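Long-range contact in uncharacterized protein (Sulfolobus turreted icosahedral virus 1, PDB 6BO3), which is a turret protein of the virus, probably helping to build the turrets that project from the fivefold vertices of its icosahedral capsid: residues F89-I94 and P121-P126. The protein carries 1 engineered substitution. Residues are numbered along the deposited sequence; the frame is centred on the assembly and turned at random.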
loop_
_atom_site.group_PDB
_atom_site.type_symbol
_atom_site.label_atom_id
_atom_site.label_comp_id
_atom_site.label_asym_id
_atom_site.label_seq_id
_atom_site.Cartn_x
_atom_site.Cartn_y
_atom_site.Cartn_z
ATOM N N PHE A 89 7.863 -6.312 12.602
ATOM C CA PHE A 89 8.210 -6.972 13.844
ATOM C C PHE A 89 7.151 -8.003 14.161
ATOM O O PHE A 89 5.933 -7.727 14.078
ATOM C CB PHE A 89 8.239 -5.976 15.022
ATOM C CG PHE A 89 9.198 -4.824 14.848
ATOM C CD1 PHE A 89 10.389 -4.772 15.560
ATOM C CD2 PHE A 89 8.876 -3.761 14.028
ATOM C CE1 PHE A 89 11.255 -3.695 15.426
ATOM C CE2 PHE A 89 9.746 -2.686 13.872
ATOM C CZ PHE A 89 10.935 -2.650 14.587
ATOM N N TYR A 90 7.603 -9.183 14.568
ATOM C CA TYR A 90 6.718 -10.127 15.229
ATOM C C TYR A 90 7.341 -10.655 16.522
ATOM O O TYR A 90 8.344 -11.388 16.485
ATOM C CB TYR A 90 6.313 -11.314 14.327
ATOM C CG TYR A 90 5.385 -12.247 15.074
ATOM C CD1 TYR A 90 5.785 -13.536 15.439
ATOM C CD2 TYR A 90 4.125 -11.815 15.487
ATOM C CE1 TYR A 90 4.943 -14.370 16.160
ATOM C CE2 TYR A 90 3.282 -12.634 16.208
ATOM C CZ TYR A 90 3.693 -13.913 16.543
ATOM O OH TYR A 90 2.855 -14.727 17.254
ATOM N N ASN A 91 6.713 -10.309 17.643
ATOM C CA ASN A 91 7.064 -10.811 18.982
ATOM C C ASN A 91 8.552 -10.538 19.270
ATOM O O ASN A 91 9.274 -11.414 19.722
ATOM C CB ASN A 91 6.687 -12.311 19.134
ATOM C CG ASN A 91 6.830 -12.838 20.582
ATOM O OD1 ASN A 91 6.314 -12.251 21.525
ATOM N ND2 ASN A 91 7.518 -13.968 20.744
ATOM N N VAL A 92 9.005 -9.305 19.021
ATOM C CA VAL A 92 10.441 -9.003 19.122
ATOM C C VAL A 92 10.701 -8.403 20.516
ATOM O O VAL A 92 10.106 -7.376 20.860
ATOM C CB VAL A 92 10.907 -8.034 17.991
ATOM C CG1 VAL A 92 12.395 -7.755 18.068
ATOM C CG2 VAL A 92 10.557 -8.581 16.590
ATOM N N PRO A 93 11.568 -9.043 21.325
ATOM C CA PRO A 93 11.861 -8.506 22.648
ATOM C C PRO A 93 12.807 -7.321 22.488
ATOM O O PRO A 93 13.960 -7.483 22.102
ATOM C CB PRO A 93 12.515 -9.681 23.380
ATOM C CG PRO A 93 13.118 -10.526 22.307
ATOM C CD PRO A 93 12.438 -10.191 21.002
ATOM N N ILE A 94 12.276 -6.132 22.715
ATOM C CA ILE A 94 13.006 -4.892 22.503
ATOM C C ILE A 94 12.660 -4.060 23.709
ATOM O O ILE A 94 11.508 -4.075 24.127
ATOM C CB ILE A 94 12.492 -4.111 21.271
ATOM C CG1 ILE A 94 12.683 -4.896 19.984
ATOM C CG2 ILE A 94 13.193 -2.763 21.158
ATOM C CD1 ILE A 94 11.969 -4.277 18.800
ATOM N N PRO A 121 3.575 -9.129 26.430
ATOM C CA PRO A 121 4.695 -9.916 26.957
ATOM C C PRO A 121 5.341 -10.751 25.849
ATOM O O PRO A 121 4.723 -10.968 24.811
ATOM C CB PRO A 121 4.053 -10.805 28.028
ATOM C CG PRO A 121 2.584 -10.761 27.789
ATOM C CD PRO A 121 2.271 -9.544 26.971
ATOM N N LEU A 122 6.575 -11.193 26.060
ATOM C CA LEU A 122 7.220 -12.133 25.141
ATOM C C LEU A 122 6.466 -13.457 25.080
ATOM O O LEU A 122 6.414 -14.199 26.047
ATOM C CB LEU A 122 8.679 -12.403 25.556
ATOM C CG LEU A 122 9.474 -13.316 24.613
ATOM C CD1 LEU A 122 9.549 -12.711 23.214
ATOM C CD2 LEU A 122 10.874 -13.610 25.128
ATOM N N PHE A 123 5.896 -13.757 23.923
ATOM C CA PHE A 123 5.171 -14.994 23.743
ATOM C C PHE A 123 6.106 -16.159 23.447
ATOM O O PHE A 123 7.176 -15.960 22.908
ATOM C CB PHE A 123 4.154 -14.806 22.626
ATOM C CG PHE A 123 3.038 -13.866 22.983
ATOM C CD1 PHE A 123 2.549 -13.793 24.282
ATOM C CD2 PHE A 123 2.445 -13.077 22.005
ATOM C CE1 PHE A 123 1.509 -12.948 24.606
ATOM C CE2 PHE A 123 1.400 -12.226 22.323
ATOM C CZ PHE A 123 0.935 -12.160 23.625
ATOM N N GLU A 124 5.704 -17.377 23.799
ATOM C CA GLU A 124 6.518 -18.560 23.487
ATOM C C GLU A 124 6.333 -18.979 22.020
ATOM O O GLU A 124 5.922 -20.096 21.707
ATOM C CB GLU A 124 6.272 -19.704 24.496
ATOM C CG GLU A 124 7.160 -19.567 25.730
ATOM C CD GLU A 124 6.734 -20.436 26.898
ATOM O OE1 GLU A 124 6.499 -21.649 26.700
ATOM O OE2 GLU A 124 6.658 -19.903 28.027
ATOM N N VAL A 125 6.642 -18.040 21.127
ATOM C CA VAL A 125 6.674 -18.285 19.685
ATOM C C VAL A 125 7.907 -17.566 19.143
ATOM O O VAL A 125 8.472 -16.738 19.854
ATOM C CB VAL A 125 5.394 -17.785 18.986
ATOM C CG1 VAL A 125 4.173 -18.491 19.565
ATOM C CG2 VAL A 125 5.248 -16.269 19.092
ATOM N N PRO A 126 8.350 -17.904 17.912
ATOM C CA PRO A 126 9.491 -17.241 17.272
ATOM C C PRO A 126 9.446 -15.705 17.307
ATOM O O PRO A 126 8.379 -15.120 17.199
ATOM C CB PRO A 126 9.408 -17.724 15.808
ATOM C CG PRO A 126 8.354 -18.793 15.765
ATOM C CD PRO A 126 7.981 -19.126 17.176
#
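Asn91 and Leu122 bring the two backbones nearest, 6.3 Å between their CA atoms, where 89-94 turns a corner and 121-126, an irregular loop, runs past with its end-to-end direction 120° away. The buried amide of Asn91 does most of the work. With CG anti to the backbone N (chi1 -171°), the group reaches out into the curve of the loop and is gripped at both ends by backbone. Asn91 OD1 accepts a bond from Phe123 N at 2.9 Å, nearly straight at 166°, and is also bonded to Ser44 OG. On the other branch, Asn91 ND2 gives a bond to Phe123 O (3.0 Å), tilted out of the amide plane, and a weak, bent one to Val125 O. Phe123 is thus met through both its N-H and its carbonyl, which fixes which way round the amide sits. Phe123 O also takes a weak bond from Val125 N, closing the inverse gamma turn centred on Glu124. This loop links strands 111-120 and 128-133 of a five-stranded antiparallel sheet; strand 85-93 of that sheet carries a G1 beta bulge, in which Asn91 and Val92 stand opposite the single residue Phe45. Leu122 CD1 lies 3.4 Å from Asn91 ND2, the two side chains crossing at about a right angle, and also touches Pro93 CB. Beyond the amide, Val125 CG2 packs against Tyr90 CE1 at 3.5 Å, while Asn91 CB sits over the centre of one face of the same tyrosine ring.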